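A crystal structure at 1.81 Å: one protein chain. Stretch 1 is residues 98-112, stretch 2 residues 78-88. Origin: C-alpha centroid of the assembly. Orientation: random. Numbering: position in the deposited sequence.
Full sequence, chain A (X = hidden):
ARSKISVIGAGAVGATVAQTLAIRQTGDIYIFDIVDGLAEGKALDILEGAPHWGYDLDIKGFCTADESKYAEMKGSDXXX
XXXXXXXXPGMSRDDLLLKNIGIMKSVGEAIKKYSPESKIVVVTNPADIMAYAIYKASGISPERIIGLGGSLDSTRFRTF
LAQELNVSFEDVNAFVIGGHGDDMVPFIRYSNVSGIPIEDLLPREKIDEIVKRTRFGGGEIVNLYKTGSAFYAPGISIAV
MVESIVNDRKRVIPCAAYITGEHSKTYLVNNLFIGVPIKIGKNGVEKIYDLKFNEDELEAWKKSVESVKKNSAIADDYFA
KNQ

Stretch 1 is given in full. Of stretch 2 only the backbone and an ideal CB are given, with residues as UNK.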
# COMPACT_ATOMS: atom_id res chain seq x y z
N LEU A 98 -33.53 -7.73 -22.10
CA LEU A 98 -34.08 -6.66 -22.92
C LEU A 98 -34.06 -5.31 -22.21
O LEU A 98 -33.67 -4.29 -22.79
CB LEU A 98 -35.49 -7.01 -23.39
CG LEU A 98 -35.45 -8.06 -24.50
CD1 LEU A 98 -36.85 -8.52 -24.89
CD2 LEU A 98 -34.71 -7.50 -25.71
N LYS A 99 -34.49 -5.31 -20.95
CA LYS A 99 -34.45 -4.10 -20.13
C LYS A 99 -33.05 -3.52 -20.08
O LYS A 99 -32.84 -2.31 -20.25
CB LYS A 99 -34.93 -4.39 -18.71
CG LYS A 99 -34.91 -3.17 -17.79
CD LYS A 99 -35.89 -2.09 -18.27
CE LYS A 99 -35.85 -0.86 -17.37
NZ LYS A 99 -36.86 0.17 -17.79
N ASN A 100 -32.07 -4.38 -19.84
CA ASN A 100 -30.70 -3.90 -19.70
C ASN A 100 -30.10 -3.45 -21.04
O ASN A 100 -29.34 -2.49 -21.07
CB ASN A 100 -29.81 -4.93 -19.00
CG ASN A 100 -30.02 -4.93 -17.50
OD1 ASN A 100 -30.33 -3.89 -16.91
ND2 ASN A 100 -29.87 -6.09 -16.89
N ILE A 101 -30.45 -4.14 -22.13
CA ILE A 101 -29.96 -3.74 -23.45
C ILE A 101 -30.41 -2.30 -23.76
O ILE A 101 -29.64 -1.50 -24.30
CB ILE A 101 -30.41 -4.73 -24.56
CG1 ILE A 101 -29.59 -6.02 -24.47
CG2 ILE A 101 -30.23 -4.13 -25.93
CD1 ILE A 101 -30.14 -7.17 -25.29
N GLY A 102 -31.65 -1.98 -23.40
CA GLY A 102 -32.18 -0.65 -23.60
C GLY A 102 -31.41 0.38 -22.79
O GLY A 102 -31.15 1.48 -23.26
N ILE A 103 -31.06 0.01 -21.56
CA ILE A 103 -30.27 0.89 -20.70
C ILE A 103 -28.88 1.12 -21.31
O ILE A 103 -28.38 2.25 -21.35
CB ILE A 103 -30.17 0.33 -19.26
CG1 ILE A 103 -31.55 0.32 -18.60
CG2 ILE A 103 -29.20 1.14 -18.42
CD1 ILE A 103 -31.61 -0.48 -17.32
N MET A 104 -28.27 0.06 -21.84
CA MET A 104 -26.95 0.18 -22.47
C MET A 104 -27.04 1.07 -23.71
O MET A 104 -26.11 1.83 -23.99
CB MET A 104 -26.38 -1.19 -22.86
CG MET A 104 -26.10 -2.15 -21.70
SD MET A 104 -24.92 -1.51 -20.49
CE MET A 104 -26.04 -0.87 -19.25
N LYS A 105 -28.14 0.95 -24.45
CA LYS A 105 -28.32 1.77 -25.65
C LYS A 105 -28.30 3.26 -25.28
O LYS A 105 -27.57 4.04 -25.89
CB LYS A 105 -29.60 1.38 -26.42
CG LYS A 105 -29.77 2.13 -27.74
CD LYS A 105 -30.84 1.48 -28.65
CE LYS A 105 -30.96 2.21 -29.99
NZ LYS A 105 -31.45 3.62 -29.84
N SER A 106 -29.08 3.65 -24.28
CA SER A 106 -29.12 5.06 -23.89
C SER A 106 -27.81 5.51 -23.23
O SER A 106 -27.36 6.63 -23.45
CB SER A 106 -30.33 5.37 -23.01
OG SER A 106 -30.19 4.79 -21.72
N VAL A 107 -27.21 4.64 -22.41
CA VAL A 107 -25.90 4.95 -21.83
C VAL A 107 -24.85 5.13 -22.92
O VAL A 107 -24.07 6.09 -22.90
CB VAL A 107 -25.44 3.90 -20.79
CG1 VAL A 107 -23.96 4.05 -20.50
CG2 VAL A 107 -26.24 4.07 -19.49
N GLY A 108 -24.83 4.21 -23.90
CA GLY A 108 -23.87 4.29 -24.99
C GLY A 108 -24.05 5.53 -25.85
O GLY A 108 -23.08 6.11 -26.33
N GLU A 109 -25.31 5.93 -26.04
CA GLU A 109 -25.59 7.17 -26.76
C GLU A 109 -25.08 8.40 -26.02
O GLU A 109 -24.55 9.32 -26.64
CB GLU A 109 -27.09 7.28 -27.09
CG GLU A 109 -27.47 6.32 -28.24
CD GLU A 109 -28.96 6.03 -28.34
OE1 GLU A 109 -29.73 6.51 -27.47
OE2 GLU A 109 -29.34 5.31 -29.28
N ALA A 110 -25.23 8.41 -24.70
CA ALA A 110 -24.67 9.49 -23.89
C ALA A 110 -23.14 9.51 -23.92
O ALA A 110 -22.53 10.58 -23.95
CB ALA A 110 -25.17 9.40 -22.44
N ILE A 111 -22.51 8.33 -23.92
CA ILE A 111 -21.06 8.26 -24.02
C ILE A 111 -20.56 8.80 -25.36
O ILE A 111 -19.57 9.54 -25.43
CB ILE A 111 -20.55 6.81 -23.81
CG1 ILE A 111 -20.76 6.37 -22.35
CG2 ILE A 111 -19.09 6.69 -24.20
CD1 ILE A 111 -20.60 4.85 -22.12
N LYS A 112 -21.25 8.44 -26.44
CA LYS A 112 -20.90 8.93 -27.76
C LYS A 112 -21.00 10.45 -27.81
O LYS A 112 -20.15 11.12 -28.41
CB LYS A 112 -21.82 8.33 -28.82
CG LYS A 112 -21.55 8.84 -30.23
CD LYS A 112 -22.54 8.24 -31.20
CE LYS A 112 -22.13 8.54 -32.64
NZ LYS A 112 -22.92 7.73 -33.60
N UNK A 78 -11.39 6.33 -18.69
CA UNK A 78 -12.20 5.12 -18.60
C UNK A 78 -13.57 5.47 -18.05
O UNK A 78 -13.69 6.30 -17.16
CB UNK A 78 -11.52 4.07 -17.72
N UNK A 79 -14.60 4.86 -18.63
CA UNK A 79 -15.95 4.91 -18.08
C UNK A 79 -16.37 3.49 -17.70
O UNK A 79 -16.26 2.57 -18.50
CB UNK A 79 -16.93 5.53 -19.08
N UNK A 80 -16.83 3.33 -16.47
CA UNK A 80 -17.27 2.04 -15.96
C UNK A 80 -18.80 2.05 -15.95
O UNK A 80 -19.42 2.88 -15.29
CB UNK A 80 -16.70 1.76 -14.57
N UNK A 81 -19.40 1.12 -16.68
CA UNK A 81 -20.86 1.06 -16.76
C UNK A 81 -21.44 0.02 -15.80
O UNK A 81 -21.30 -1.18 -16.03
CB UNK A 81 -21.29 0.74 -18.19
N UNK A 82 -22.08 0.48 -14.73
CA UNK A 82 -22.69 -0.43 -13.76
C UNK A 82 -24.18 -0.16 -13.64
O UNK A 82 -24.82 -0.61 -12.70
CB UNK A 82 -22.02 -0.29 -12.39
N UNK A 83 -24.73 0.58 -14.59
CA UNK A 83 -26.14 0.91 -14.58
C UNK A 83 -26.90 -0.33 -15.04
O UNK A 83 -26.36 -1.17 -15.74
CB UNK A 83 -26.44 2.12 -15.47
N UNK A 84 -28.15 -0.46 -14.63
CA UNK A 84 -28.90 -1.63 -15.02
C UNK A 84 -29.62 -2.25 -13.84
O UNK A 84 -29.34 -1.91 -12.69
CB UNK A 84 -27.97 -2.66 -15.67
N UNK A 85 -30.52 -3.18 -14.14
CA UNK A 85 -31.45 -3.67 -13.14
C UNK A 85 -31.25 -5.16 -12.85
O UNK A 85 -30.48 -5.84 -13.53
CB UNK A 85 -32.89 -3.41 -13.60
N UNK A 86 -31.95 -5.65 -11.83
CA UNK A 86 -32.05 -7.08 -11.54
C UNK A 86 -33.42 -7.36 -10.93
O UNK A 86 -33.59 -7.28 -9.71
CB UNK A 86 -30.93 -7.53 -10.60
N UNK A 87 -34.39 -7.70 -11.77
CA UNK A 87 -35.79 -7.78 -11.36
C UNK A 87 -36.09 -8.95 -10.42
O UNK A 87 -37.09 -8.91 -9.70
CB UNK A 87 -36.68 -7.89 -12.60
N UNK A 88 -35.25 -9.97 -10.46
CA UNK A 88 -35.46 -11.22 -9.71
C UNK A 88 -36.68 -11.97 -10.27
O UNK A 88 -37.36 -11.45 -11.16
CB UNK A 88 -35.65 -10.93 -8.22

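Stretch 1 is helical throughout. Stretch 2 begins as a strand, 78-81, running nearly antiparallel to the helix at 163°, and continues as a loop past the helix's earlier residues.

Position 78 has extended backbone angles. Its ideal CB has nothing of the helix within 5.5 Å. The helix sets no demand here, though a strand often favours a beta-branched residue. The residue is Val78, and it makes no contact with the helix.

Position 79 points toward the helix. Its ideal CB lies 4.8 Å from Ile111 CD1. The surface offered is purely apolar, so valine, leucine, isoleucine or methionine would suit. It is Ile79. Its CD1 reaches Ile111 CG1 at 3.9 Å.

Position 80 again leaves the helix out of reach. Many residues could stand here as far as the helix is concerned. It is Val80.

Position 81 returns toward the helix. The ideal CB is 4.8 Å from both Val107 CG1 and Met104 SD. Space remains for a medium apolar side chain, and a beta-branched one fits the strand. It is Val81, with chi1 in t. Val81 CG1 meets Met104 CE at 3.7 Å, and Val81 CG2 lies 4.2 Å from Ile111 CD1. Val107 CG1 is 4.1 Å from either methyl, CG1 or CG2, of Val81.

Position 82 points away from the helix. Polar or apolar residues would be equally tolerated by it. The residue is Thr82, whose OG1 is hydrogen-bonded elsewhere in the structure.

Position 83 points toward the helix at close quarters. Its ideal CB is 4.2 Å from Ile103 CG2, 4.5 Å from Val107 CG2 and 4.8 Å from Met104 CE. A small apolar residue suits this setting. It is Ala83. Its CB packs against Ile103 CG2 at 4.1 Å, and its carbonyl O lies 3.5 Å from Met104 CE.

Position 84 has phi/psi of 132/169. A CB would jam against the preceding carbonyl O, and would also clash with Asn100 OD1 at 2.9 Å. Glycine is called for on both counts, and it is Gly84. Its bare CA lies 3.3 Å from Asn100 OD1 and 3.7 Å from Ile103 CD1.

Position 85 points sideways. Its backbone matters most: the amide N donates to Asn100 OD1 at 2.9 Å, and the carbonyl O accepts a weak bond from Asn100 ND2 at 3.4 Å. The carboxamide thus serves both backbone groups of one residue. The ideal CB is 4.7 Å from Lys99 CG, so apolar or long polar side chains could suit. It is Leu85. Its side chain comes no nearer the helix than CB, 4.2 Å from Asn100 OD1.

Position 86 points away into space free of the helix. Almost any residue would do. It is Ala86, poorly ordered.

Position 87 points toward the helix, but its ideal CB has nothing within 5.5 Å. A long side chain could bridge the gap. It is Arg87, also poorly ordered. Its NH1 lies 3.6 Å from Lys99 CB, which sits at the guanidinium edge.

Position 88 is beyond reach, with positive phi. Glycine or asparagine would be comfortable. It is Lys88.

Stretch 2, residues 78-88: VIVVTAGLARK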
# COMPACT_ATOMS: atom_id res chain seq x y z
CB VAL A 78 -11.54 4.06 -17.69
CG1 VAL A 78 -12.47 2.86 -17.47
CG2 VAL A 78 -10.20 3.62 -18.29
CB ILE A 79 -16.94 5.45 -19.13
CG1 ILE A 79 -16.53 6.87 -19.54
CG2 ILE A 79 -18.39 5.42 -18.59
CD1 ILE A 79 -17.37 7.44 -20.68
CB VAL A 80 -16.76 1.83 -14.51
CG1 VAL A 80 -17.17 0.45 -14.01
CG2 VAL A 80 -15.24 1.99 -14.45
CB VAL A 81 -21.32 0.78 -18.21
CG1 VAL A 81 -22.86 0.75 -18.32
CG2 VAL A 81 -20.75 1.83 -19.16
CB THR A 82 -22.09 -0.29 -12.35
OG1 THR A 82 -22.59 0.91 -11.73
CG2 THR A 82 -20.58 -0.22 -12.40
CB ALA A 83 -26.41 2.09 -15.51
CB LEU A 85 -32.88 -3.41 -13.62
CG LEU A 85 -34.01 -3.35 -12.59
CD1 LEU A 85 -33.56 -2.59 -11.36
CD2 LEU A 85 -35.25 -2.69 -13.20
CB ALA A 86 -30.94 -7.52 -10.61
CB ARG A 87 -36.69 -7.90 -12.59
CG ARG A 87 -36.09 -7.35 -13.86
CD ARG A 87 -36.81 -7.88 -15.09
NE ARG A 87 -38.17 -7.34 -15.19
CZ ARG A 87 -38.55 -6.43 -16.08
NH1 ARG A 87 -37.67 -5.94 -16.94
NH2 ARG A 87 -39.80 -6.00 -16.09
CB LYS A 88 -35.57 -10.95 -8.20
CG LYS A 88 -34.44 -10.12 -7.62
CD LYS A 88 -33.07 -10.67 -7.99
CE LYS A 88 -32.72 -11.92 -7.19
NZ LYS A 88 -33.03 -13.18 -7.92
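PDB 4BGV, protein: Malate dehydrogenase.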